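Local coordinates for protein putative xanthine dehydrogenase YAGS fad-binding subunit (Escherichia coli, PDB 5G5G) that probably oxidises aldehydes as the molybdenum-bearing subunit of a periplasmic aldehyde oxidase, holding a pterin cytosine dinucleotide and a dioxothiomolybdenum centre, at residues D13-V18 / A613-N618; D677-S682 / K686-G691; A481-V486 / G518-C523. All blocks are in the same frame, centred on the assembly; numbering follows the deposited sequence.

Contact 1 (D13-V18 / A613-N618). With MCN (pterin cytosine dinucleotide), chain Y.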
loop_
_atom_site.group_PDB
_atom_site.type_symbol
_atom_site.label_atom_id
_atom_site.label_comp_id
_atom_site.label_asym_id
_atom_site.label_seq_id
_atom_site.Cartn_x
_atom_site.Cartn_y
_atom_site.Cartn_z
ATOM N N ASP C 13 19.681 -30.320 -10.268
ATOM C CA ASP C 13 18.733 -31.456 -10.143
ATOM C C ASP C 13 18.785 -32.260 -8.831
ATOM O O ASP C 13 17.830 -32.965 -8.505
ATOM C CB ASP C 13 18.899 -32.433 -11.286
ATOM C CG ASP C 13 18.467 -31.850 -12.651
ATOM O OD1 ASP C 13 17.557 -31.016 -12.752
ATOM O OD2 ASP C 13 19.008 -32.401 -13.639
ATOM N N GLN C 14 19.904 -32.184 -8.110
ATOM C CA GLN C 14 20.050 -32.881 -6.832
ATOM C C GLN C 14 19.036 -32.354 -5.788
ATOM O O GLN C 14 18.607 -33.107 -4.888
ATOM C CB GLN C 14 21.454 -32.697 -6.282
ATOM C CG GLN C 14 22.562 -33.297 -7.131
ATOM C CD GLN C 14 23.940 -32.940 -6.604
ATOM O OE1 GLN C 14 24.567 -33.733 -5.927
ATOM N NE2 GLN C 14 24.402 -31.737 -6.887
ATOM N N LEU C 15 18.730 -31.062 -5.885
ATOM C CA LEU C 15 17.757 -30.415 -5.018
ATOM C C LEU C 15 18.006 -30.677 -3.538
ATOM O O LEU C 15 17.071 -30.804 -2.756
ATOM C CB LEU C 15 16.312 -30.802 -5.409
ATOM C CG LEU C 15 15.973 -30.451 -6.868
ATOM C CD1 LEU C 15 14.617 -31.049 -7.215
ATOM C CD2 LEU C 15 15.939 -28.969 -7.061
ATOM N N LYS C 16 19.277 -30.655 -3.148
ATOM C CA LYS C 16 19.633 -30.720 -1.704
ATOM C C LYS C 16 19.391 -29.430 -0.970
ATOM O O LYS C 16 19.222 -29.457 0.253
ATOM C CB LYS C 16 21.098 -31.116 -1.516
ATOM C CG LYS C 16 21.424 -32.484 -2.051
ATOM C CD LYS C 16 22.931 -32.774 -1.982
ATOM C CE LYS C 16 23.223 -34.179 -2.459
ATOM N NZ LYS C 16 24.672 -34.445 -2.476
ATOM N N VAL C 17 19.387 -28.333 -1.695
ATOM C CA VAL C 17 19.241 -26.986 -1.138
ATOM C C VAL C 17 18.258 -26.153 -1.939
ATOM O O VAL C 17 17.350 -25.559 -1.388
ATOM C CB VAL C 17 20.583 -26.232 -1.012
ATOM C CG1 VAL C 17 20.396 -25.033 -0.066
ATOM C CG2 VAL C 17 21.699 -27.130 -0.508
ATOM N N VAL C 18 18.447 -26.083 -3.247
ATOM C CA VAL C 18 17.460 -25.522 -4.155
ATOM C C VAL C 18 16.186 -26.367 -4.077
ATOM O O VAL C 18 16.245 -27.609 -3.981
ATOM C CB VAL C 18 17.997 -25.475 -5.613
ATOM C CG1 VAL C 18 16.893 -25.091 -6.605
ATOM C CG2 VAL C 18 19.191 -24.526 -5.710
ATOM N N ALA C 613 5.021 -22.413 -12.721
ATOM C CA ALA C 613 6.034 -21.379 -12.942
ATOM C C ALA C 613 7.438 -21.999 -13.004
ATOM O O ALA C 613 8.429 -21.498 -12.457
ATOM C CB ALA C 613 5.924 -20.355 -11.828
ATOM N N GLY C 614 7.543 -23.089 -13.729
ATOM C CA GLY C 614 8.802 -23.889 -13.759
ATOM C C GLY C 614 9.136 -24.540 -12.419
ATOM O O GLY C 614 8.292 -24.646 -11.531
ATOM N N ARG C 615 10.396 -24.901 -12.269
ATOM C CA ARG C 615 10.922 -25.388 -10.970
ATOM C C ARG C 615 10.883 -24.267 -9.959
ATOM O O ARG C 615 11.419 -23.188 -10.234
ATOM C CB ARG C 615 12.344 -25.875 -11.149
ATOM C CG ARG C 615 13.093 -26.114 -9.820
ATOM C CD ARG C 615 14.435 -26.728 -10.103
ATOM N NE ARG C 615 14.356 -28.109 -10.550
ATOM C CZ ARG C 615 15.320 -28.739 -11.234
ATOM N NH1 ARG C 615 16.411 -28.089 -11.674
ATOM N NH2 ARG C 615 15.180 -30.032 -11.529
ATOM N N ILE C 616 10.250 -24.501 -8.822
ATOM C CA ILE C 616 10.238 -23.521 -7.754
ATOM C C ILE C 616 11.516 -23.624 -6.930
ATOM O O ILE C 616 11.903 -24.704 -6.462
ATOM C CB ILE C 616 8.996 -23.723 -6.852
ATOM C CG1 ILE C 616 7.717 -23.535 -7.701
ATOM C CG2 ILE C 616 9.075 -22.797 -5.648
ATOM C CD1 ILE C 616 7.514 -22.166 -8.245
ATOM N N LEU C 617 12.180 -22.498 -6.768
ATOM C CA LEU C 617 13.477 -22.431 -6.140
ATOM C C LEU C 617 13.405 -22.399 -4.597
ATOM O O LEU C 617 14.272 -22.955 -3.924
ATOM C CB LEU C 617 14.261 -21.277 -6.727
ATOM C CG LEU C 617 14.510 -21.274 -8.251
ATOM C CD1 LEU C 617 15.296 -20.044 -8.727
ATOM C CD2 LEU C 617 15.210 -22.543 -8.693
ATOM N N ASN C 618 12.371 -21.777 -4.056
ATOM C CA ASN C 618 12.119 -21.794 -2.621
ATOM C C ASN C 618 10.640 -21.715 -2.395
ATOM O O ASN C 618 10.016 -20.655 -2.600
ATOM C CB ASN C 618 12.858 -20.641 -1.933
ATOM C CG ASN C 618 12.656 -20.636 -0.459
ATOM O OD1 ASN C 618 11.538 -20.858 0.029
ATOM N ND2 ASN C 618 13.726 -20.306 0.283
HETATM N N1 MCN Y . 10.735 -17.751 -6.971
HETATM C C2 MCN Y . 11.083 -19.113 -6.553
HETATM N N3 MCN Y . 11.084 -19.899 -7.862
HETATM C C4 MCN Y . 10.739 -19.597 -9.103
HETATM C C5 MCN Y . 10.539 -18.118 -9.290
HETATM C C6 MCN Y . 10.480 -17.332 -8.256
HETATM O O2 MCN Y . 11.332 -19.521 -5.542
HETATM N N4 MCN Y . 10.655 -20.364 -10.131
HETATM C "C1'" MCN Y . 10.493 -16.893 -5.822
HETATM C C2D MCN Y . 11.838 -16.433 -5.144
HETATM O "O2'" MCN Y . 11.605 -16.141 -3.768
HETATM C "C3'" MCN Y . 12.069 -15.238 -5.920
HETATM C C4D MCN Y . 10.710 -14.448 -6.189
HETATM O O4D MCN Y . 9.849 -15.685 -6.248
HETATM O "O3'" MCN Y . 12.995 -14.224 -5.389
HETATM C "C5'" MCN Y . 10.429 -13.696 -7.352
HETATM O "O5'" MCN Y . 11.151 -14.115 -8.486
HETATM P PA MCN Y . 10.661 -13.659 -9.884
HETATM O O1A MCN Y . 11.791 -13.965 -10.865
HETATM O O2A MCN Y . 9.276 -14.147 -10.131
HETATM O O3A MCN Y . 10.547 -11.983 -9.742
HETATM P PB MCN Y . 11.778 -11.004 -9.901
HETATM O O1B MCN Y . 11.952 -10.629 -11.309
HETATM O O2B MCN Y . 12.944 -11.534 -9.132
HETATM O O3B MCN Y . 11.223 -9.821 -9.026
HETATM C C10 MCN Y . 10.322 -8.813 -9.654
HETATM C "C9'" MCN Y . 8.883 -9.011 -9.334
HETATM C "C8'" MCN Y . 8.059 -7.923 -10.216
HETATM S "S8'" MCN Y . 8.438 -7.662 -11.828
HETATM C "C7'" MCN Y . 7.292 -7.193 -9.569
HETATM S "S7'" MCN Y . 6.450 -5.808 -10.325
HETATM C "C6'" MCN Y . 6.787 -7.538 -8.135
HETATM C C7 MCN Y . 7.341 -9.012 -7.837
HETATM O "O9'" MCN Y . 8.695 -9.109 -8.018
HETATM N "N5'" MCN Y . 7.588 -6.548 -7.242
HETATM C C4A MCN Y . 7.669 -6.824 -5.773
HETATM N "N8'" MCN Y . 7.106 -9.272 -6.401
HETATM C C4B MCN Y . 7.444 -8.348 -5.477
HETATM N "N1'" MCN Y . 7.358 -8.695 -4.129
HETATM C "C2'" MCN Y . 7.906 -7.905 -3.112
HETATM N "N2'" MCN Y . 7.820 -8.199 -1.905
HETATM N "N3'" MCN Y . 8.073 -6.590 -3.447
HETATM C "C4'" MCN Y . 8.191 -5.981 -4.686
HETATM O "O4'" MCN Y . 8.413 -4.820 -5.077
#
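The cytosine end of the molybdenum cofactor's pocket is formed in part by the loop 613-618, and R615 of this loop reaches away from the ligand to meet D13 near the N terminus. CG of R615 stands anti to the backbone N (chi1 167°), and the chain then bends at its third torsion. Arginine suits the place: its long chain carries a planar cation to the carboxylate, whose plane is nearly perpendicular to its own. R615 NH2 gives a fairly straight bond to D13 OD1 at 2.8 Å; NH1 adds a weak one to the same oxygen. OD1 meets NH2 on its anti side, within the guanidinium plane, and also takes a salt bridge from K686. Two cations on one oxygen should favour the ionised carboxylate. The flat guanidinium also accepts a methyl over one face, toward its rim: L15 CD2, 3.9 Å from R615 NE. The loop's backbone, meanwhile, reads the cytosine much as guanine would in a Watson-Crick pair: R615 O accepts from the cofactor N4 at 2.9 Å, L617 N donates to N3 at 3.0 Å and weakly to O2, and N618 N donates to O2 at 2.9 Å. L617 and V18 lie side by side, pointing the same way, a buried apolar pair touching at 3.7 Å between V18 CG1 and L617 CD2. N618 then caps helix 619-638, its OD1 taking the amide of T621.

Contact 2 (D677-S682 / K686-G691); sequences DTDPIS and KAKGVG. With MCN (pterin cytosine dinucleotide), chain Y.
K688 and D679 slant across one another so that the ammonium end of the lysine meets the carboxylate. The K688 chain bends at its third torsion (chi3 -67°), which swings K688 NZ to D679 OD2 at 2.9 Å on the anti lone pair of that oxygen. D677 lies roughly at right angles to the same lysine, and D677 OD2 makes a longer, weak bond to K688 NZ at 3.4 Å. A buried amine flanked by two acids, with the carbonyl of S584 as a further acceptor, would be expected to stay charged. The acids have other duties: D679 OD2 also takes S397, its OD1 receives I681 N at 3.1 Å in an Asx turn, and D677 pairs with Q400 and with the amide of G614. K686, extended beyond CG, runs obliquely past T678, whose CG2 lies 3.7 Å from K686 CD; only a long chain could pass it and still bring NZ to D13 and G8 O. Serine suits position 682 because its hydroxyl is short: S682 OG donates to A687 O at 2.6 Å, while N442 donates to that hydroxyl. A backbone bond from D679 N to K686 O, 3.1 Å long, further ties the two limbs. The same K688 gives its carbonyl O to the cofactor's N4 at 2.8 Å, and the successive amides of V690 and G691 both donate to phosphate oxygen O2A, part of the pterin cytosine dinucleotide pocket.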
loop_
_atom_site.group_PDB
_atom_site.type_symbol
_atom_site.label_atom_id
_atom_site.label_comp_id
_atom_site.label_asym_id
_atom_site.label_seq_id
_atom_site.Cartn_x
_atom_site.Cartn_y
_atom_site.Cartn_z
ATOM N N ASP C 677 6.700 -27.881 -12.541
ATOM C CA ASP C 677 6.577 -27.452 -13.889
ATOM C C ASP C 677 7.972 -27.271 -14.489
ATOM O O ASP C 677 8.167 -26.483 -15.381
ATOM C CB ASP C 677 5.783 -26.172 -13.837
ATOM C CG ASP C 677 5.411 -25.645 -15.165
ATOM O OD1 ASP C 677 4.824 -26.439 -15.975
ATOM O OD2 ASP C 677 5.656 -24.408 -15.403
ATOM N N THR C 678 8.912 -28.077 -14.019
ATOM C CA THR C 678 10.342 -28.010 -14.395
ATOM C C THR C 678 10.481 -27.859 -15.906
ATOM O O THR C 678 9.951 -28.707 -16.676
ATOM C CB THR C 678 11.045 -29.323 -13.957
ATOM O OG1 THR C 678 10.889 -29.439 -12.541
ATOM C CG2 THR C 678 12.491 -29.332 -14.277
ATOM N N ASP C 679 11.135 -26.778 -16.328
ATOM C CA ASP C 679 11.136 -26.388 -17.731
ATOM C C ASP C 679 12.545 -26.244 -18.222
ATOM O O ASP C 679 13.113 -25.179 -18.121
ATOM C CB ASP C 679 10.332 -25.096 -17.972
ATOM C CG ASP C 679 9.991 -24.892 -19.466
ATOM O OD1 ASP C 679 10.652 -25.543 -20.317
ATOM O OD2 ASP C 679 9.024 -24.149 -19.758
ATOM N N PRO C 680 13.109 -27.310 -18.789
ATOM C CA PRO C 680 14.494 -27.227 -19.291
ATOM C C PRO C 680 14.697 -26.316 -20.503
ATOM O O PRO C 680 15.851 -26.035 -20.830
ATOM C CB PRO C 680 14.845 -28.650 -19.652
ATOM C CG PRO C 680 13.596 -29.406 -19.693
ATOM C CD PRO C 680 12.506 -28.649 -19.030
ATOM N N ILE C 681 13.619 -25.831 -21.129
ATOM C CA ILE C 681 13.755 -24.882 -22.239
ATOM C C ILE C 681 14.128 -23.487 -21.710
ATOM O O ILE C 681 14.692 -22.664 -22.431
ATOM C CB ILE C 681 12.495 -24.904 -23.116
ATOM C CG1 ILE C 681 12.475 -26.276 -23.851
ATOM C CG2 ILE C 681 12.484 -23.767 -24.108
ATOM C CD1 ILE C 681 11.137 -26.599 -24.432
ATOM N N SER C 682 13.772 -23.222 -20.473
ATOM C CA SER C 682 13.980 -21.911 -19.851
ATOM C C SER C 682 15.451 -21.540 -19.564
ATOM O O SER C 682 15.885 -20.428 -19.902
ATOM C CB SER C 682 13.161 -21.798 -18.545
ATOM O OG SER C 682 13.362 -20.516 -17.871
ATOM N N LYS C 686 15.957 -24.331 -14.788
ATOM C CA LYS C 686 14.651 -24.878 -15.182
ATOM C C LYS C 686 13.460 -24.185 -14.502
ATOM O O LYS C 686 12.364 -24.723 -14.433
ATOM C CB LYS C 686 14.657 -26.407 -14.990
ATOM C CG LYS C 686 15.891 -27.051 -15.600
ATOM C CD LYS C 686 15.873 -28.577 -15.449
ATOM C CE LYS C 686 17.103 -29.203 -16.090
ATOM N NZ LYS C 686 17.369 -30.571 -15.591
ATOM N N ALA C 687 13.719 -22.947 -14.057
ATOM C CA ALA C 687 12.802 -22.136 -13.350
ATOM C C ALA C 687 12.170 -21.135 -14.300
ATOM O O ALA C 687 12.772 -20.751 -15.319
ATOM C CB ALA C 687 13.505 -21.372 -12.248
ATOM N N LYS C 688 10.971 -20.694 -13.934
ATOM C CA LYS C 688 10.344 -19.545 -14.616
ATOM C C LYS C 688 9.839 -18.550 -13.572
ATOM O O LYS C 688 9.831 -18.833 -12.354
ATOM C CB LYS C 688 9.216 -20.001 -15.565
ATOM C CG LYS C 688 9.763 -20.844 -16.708
ATOM C CD LYS C 688 8.683 -21.282 -17.723
ATOM C CE LYS C 688 7.723 -22.254 -17.089
ATOM N NZ LYS C 688 6.940 -22.917 -18.196
ATOM N N GLY C 689 9.386 -17.380 -14.026
ATOM C CA GLY C 689 8.941 -16.345 -13.120
ATOM C C GLY C 689 7.655 -16.680 -12.391
ATOM O O GLY C 689 6.812 -17.399 -12.918
ATOM N N VAL C 690 7.501 -16.100 -11.204
ATOM C CA VAL C 690 6.231 -16.201 -10.444
ATOM C C VAL C 690 5.663 -14.923 -9.863
ATOM O O VAL C 690 4.458 -14.837 -9.580
ATOM C CB VAL C 690 6.336 -17.255 -9.341
ATOM C CG1 VAL C 690 7.035 -16.715 -8.097
ATOM C CG2 VAL C 690 4.964 -17.883 -9.043
ATOM N N GLY C 691 6.532 -13.975 -9.606
ATOM C CA GLY C 691 6.150 -12.752 -8.884
ATOM C C GLY C 691 5.077 -11.874 -9.522
ATOM O O GLY C 691 4.390 -11.156 -8.784
HETATM N N1 MCN Y . 10.735 -17.751 -6.971
HETATM C C2 MCN Y . 11.083 -19.113 -6.553
HETATM N N3 MCN Y . 11.084 -19.899 -7.862
HETATM C C4 MCN Y . 10.739 -19.597 -9.103
HETATM C C5 MCN Y . 10.539 -18.118 -9.290
HETATM C C6 MCN Y . 10.480 -17.332 -8.256
HETATM O O2 MCN Y . 11.332 -19.521 -5.542
HETATM N N4 MCN Y . 10.655 -20.364 -10.131
HETATM C "C1'" MCN Y . 10.493 -16.893 -5.822
HETATM C C2D MCN Y . 11.838 -16.433 -5.144
HETATM O "O2'" MCN Y . 11.605 -16.141 -3.768
HETATM C "C3'" MCN Y . 12.069 -15.238 -5.920
HETATM C C4D MCN Y . 10.710 -14.448 -6.189
HETATM O O4D MCN Y . 9.849 -15.685 -6.248
HETATM O "O3'" MCN Y . 12.995 -14.224 -5.389
HETATM C "C5'" MCN Y . 10.429 -13.696 -7.352
HETATM O "O5'" MCN Y . 11.151 -14.115 -8.486
HETATM P PA MCN Y . 10.661 -13.659 -9.884
HETATM O O1A MCN Y . 11.791 -13.965 -10.865
HETATM O O2A MCN Y . 9.276 -14.147 -10.131
HETATM O O3A MCN Y . 10.547 -11.983 -9.742
HETATM P PB MCN Y . 11.778 -11.004 -9.901
HETATM O O1B MCN Y . 11.952 -10.629 -11.309
HETATM O O2B MCN Y . 12.944 -11.534 -9.132
HETATM O O3B MCN Y . 11.223 -9.821 -9.026
HETATM C C10 MCN Y . 10.322 -8.813 -9.654
HETATM C "C9'" MCN Y . 8.883 -9.011 -9.334
HETATM C "C8'" MCN Y . 8.059 -7.923 -10.216
HETATM S "S8'" MCN Y . 8.438 -7.662 -11.828
HETATM C "C7'" MCN Y . 7.292 -7.193 -9.569
HETATM S "S7'" MCN Y . 6.450 -5.808 -10.325
HETATM C "C6'" MCN Y . 6.787 -7.538 -8.135
HETATM C C7 MCN Y . 7.341 -9.012 -7.837
HETATM O "O9'" MCN Y . 8.695 -9.109 -8.018
HETATM N "N5'" MCN Y . 7.588 -6.548 -7.242
HETATM C C4A MCN Y . 7.669 -6.824 -5.773
HETATM N "N8'" MCN Y . 7.106 -9.272 -6.401
HETATM C C4B MCN Y . 7.444 -8.348 -5.477
HETATM N "N1'" MCN Y . 7.358 -8.695 -4.129
HETATM C "C2'" MCN Y . 7.906 -7.905 -3.112
HETATM N "N2'" MCN Y . 7.820 -8.199 -1.905
HETATM N "N3'" MCN Y . 8.073 -6.590 -3.447
HETATM C "C4'" MCN Y . 8.191 -5.981 -4.686
HETATM O "O4'" MCN Y . 8.413 -4.820 -5.077
HETATM O O HOH W 1 4.622 -22.950 -17.048
#

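Contact 3 (A481-V486 / G518-C523); sequences AEMLGV and GVYAAC
M483 sets its methyl over the ring of Y520, with the sulfur obliquely beside it, in a Met-aromatic contact that is part of the packing of helix 472-484 against helix 511-534 within the molybdopterin cofactor-binding domain. The methionine is folded rather than extended: it bends at both the second and third torsions, and the last turn (chi3 -71°) curls the methyl back so that CE comes down on the ring face. M483 CE sits 4.0 Å from the ring centroid of Y520, 29° off the normal, a CH-pi approach displaced toward the CD2-CE2 side, where M483 CE is 3.6 Å from Y520 CE2. M483 SD is 4.5 Å from the same centroid. Methionine suits this place because its flexible, unbranched chain can shape itself to an aromatic surface and offer it both a polarisable sulfur and a methyl group.

Y520 meets it about at right angles. Its CG stands anti to the backbone N, which carries the ring from its own helix toward M483, with N10 and P684 from two loops also against it. One turn further on, C523 presents a small side chain where the two segments come nearest, M483 CA and C523 CA being 6.3 Å apart. Its SG is anti to the carbonyl carbon (chi1 -69°), beside the backbone N, and the closest touch is made by CB instead, M483 CB to C523 CB at 3.5 Å. A side chain this slender suits so close an approach.

Helix 472-484 ends here, and G485 takes up positive phi, a backbone shape that glycine adopts readily. On the last helical turn L484 reaches across toward L526 and I530 of the other helix, while E482 serves the amides of loop 13-18. The buried seam continues with L484, whose methyl CD1 lies 4.2 Å from C523 SG.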
loop_
_atom_site.group_PDB
_atom_site.type_symbol
_atom_site.label_atom_id
_atom_site.label_comp_id
_atom_site.label_asym_id
_atom_site.label_seq_id
_atom_site.Cartn_x
_atom_site.Cartn_y
_atom_site.Cartn_z
ATOM N N ALA C 481 25.134 -22.812 -2.829
ATOM C CA ALA C 481 25.301 -23.926 -1.929
ATOM C C ALA C 481 25.131 -25.265 -2.682
ATOM O O ALA C 481 25.879 -26.230 -2.465
ATOM C CB ALA C 481 24.295 -23.813 -0.785
ATOM N N GLU C 482 24.094 -25.334 -3.515
ATOM C CA GLU C 482 23.810 -26.528 -4.278
ATOM C C GLU C 482 24.969 -26.874 -5.192
ATOM O O GLU C 482 25.390 -28.031 -5.265
ATOM C CB GLU C 482 22.557 -26.349 -5.136
ATOM C CG GLU C 482 22.085 -27.654 -5.769
ATOM C CD GLU C 482 21.265 -28.510 -4.807
ATOM O OE1 GLU C 482 20.207 -28.001 -4.320
ATOM O OE2 GLU C 482 21.656 -29.664 -4.566
ATOM N N MET C 483 25.466 -25.866 -5.898
ATOM C CA MET C 483 26.537 -26.089 -6.902
ATOM C C MET C 483 27.875 -26.505 -6.292
ATOM O O MET C 483 28.629 -27.257 -6.903
ATOM C CB MET C 483 26.699 -24.836 -7.731
ATOM C CG MET C 483 25.518 -24.521 -8.631
ATOM S SD MET C 483 25.227 -25.736 -9.905
ATOM C CE MET C 483 26.590 -25.506 -11.049
ATOM N N LEU C 484 28.169 -25.997 -5.101
ATOM C CA LEU C 484 29.466 -26.182 -4.469
ATOM C C LEU C 484 29.466 -27.252 -3.402
ATOM O O LEU C 484 30.535 -27.612 -2.925
ATOM C CB LEU C 484 30.008 -24.835 -3.935
ATOM C CG LEU C 484 30.384 -23.908 -5.100
ATOM C CD1 LEU C 484 30.448 -22.485 -4.629
ATOM C CD2 LEU C 484 31.707 -24.293 -5.700
ATOM N N GLY C 485 28.291 -27.789 -3.052
ATOM C CA GLY C 485 28.173 -28.856 -2.044
ATOM C C GLY C 485 28.429 -28.376 -0.612
ATOM O O GLY C 485 28.953 -29.135 0.217
ATOM N N VAL C 486 28.103 -27.116 -0.330
ATOM C CA VAL C 486 28.303 -26.534 1.007
ATOM C C VAL C 486 26.945 -26.241 1.664
ATOM O O VAL C 486 25.919 -26.199 0.970
ATOM C CB VAL C 486 29.189 -25.286 1.037
ATOM C CG1 VAL C 486 30.583 -25.621 0.540
ATOM C CG2 VAL C 486 28.574 -24.132 0.254
ATOM N N GLY C 518 22.939 -16.950 -13.671
ATOM C CA GLY C 518 24.295 -16.389 -13.763
ATOM C C GLY C 518 25.173 -16.943 -12.647
ATOM O O GLY C 518 26.350 -17.172 -12.840
ATOM N N VAL C 519 24.595 -17.167 -11.469
ATOM C CA VAL C 519 25.346 -17.824 -10.388
ATOM C C VAL C 519 25.703 -19.255 -10.798
ATOM O O VAL C 519 26.867 -19.688 -10.644
ATOM C CB VAL C 519 24.567 -17.759 -9.018
ATOM C CG1 VAL C 519 25.215 -18.674 -7.965
ATOM C CG2 VAL C 519 24.472 -16.342 -8.548
ATOM N N TYR C 520 24.770 -19.951 -11.438
ATOM C CA TYR C 520 25.053 -21.257 -12.030
ATOM C C TYR C 520 26.292 -21.206 -12.934
ATOM O O TYR C 520 27.217 -22.030 -12.817
ATOM C CB TYR C 520 23.829 -21.780 -12.804
ATOM C CG TYR C 520 24.041 -23.108 -13.477
ATOM C CD1 TYR C 520 24.678 -23.206 -14.724
ATOM C CD2 TYR C 520 23.673 -24.293 -12.832
ATOM C CE1 TYR C 520 24.903 -24.425 -15.327
ATOM C CE2 TYR C 520 23.880 -25.521 -13.436
ATOM C CZ TYR C 520 24.505 -25.585 -14.680
ATOM O OH TYR C 520 24.721 -26.816 -15.263
ATOM N N ALA C 521 26.321 -20.216 -13.820
ATOM C CA ALA C 521 27.417 -20.086 -14.774
ATOM C C ALA C 521 28.723 -19.849 -14.051
ATOM O O ALA C 521 29.718 -20.508 -14.354
ATOM C CB ALA C 521 27.113 -18.974 -15.744
ATOM N N ALA C 522 28.705 -18.951 -13.063
ATOM C CA ALA C 522 29.915 -18.647 -12.274
ATOM C C ALA C 522 30.378 -19.891 -11.471
ATOM O O ALA C 522 31.562 -20.220 -11.452
ATOM C CB ALA C 522 29.729 -17.437 -11.387
ATOM N N CYS C 523 29.419 -20.610 -10.892
ATOM C CA CYS C 523 29.745 -21.782 -10.124
ATOM C C CYS C 523 30.298 -22.910 -10.996
ATOM O O CYS C 523 31.127 -23.668 -10.514
ATOM C CB CYS C 523 28.565 -22.272 -9.285
ATOM S SG CYS C 523 28.130 -21.188 -7.934
#

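In the fold
From the N terminus the chain first lays down loop 13-18, which waits nearly 600 residues for its partner 613-618; contact 1 thus closes a very long loop. Contact 3 falls within that span, with 31 residues between its segments, one on helix 472-484 and one on helix 511-534. Contact 2 comes later, in series, and closes a turn with three residues between its segments. None of the three crosses another. Contact 1 stands between the others and touches both, whereas contacts 2 and 3 do not touch, their nearest atoms being about 8 Å apart. The N-terminal loop, the helix pair and the cofactor loops are thereby joined.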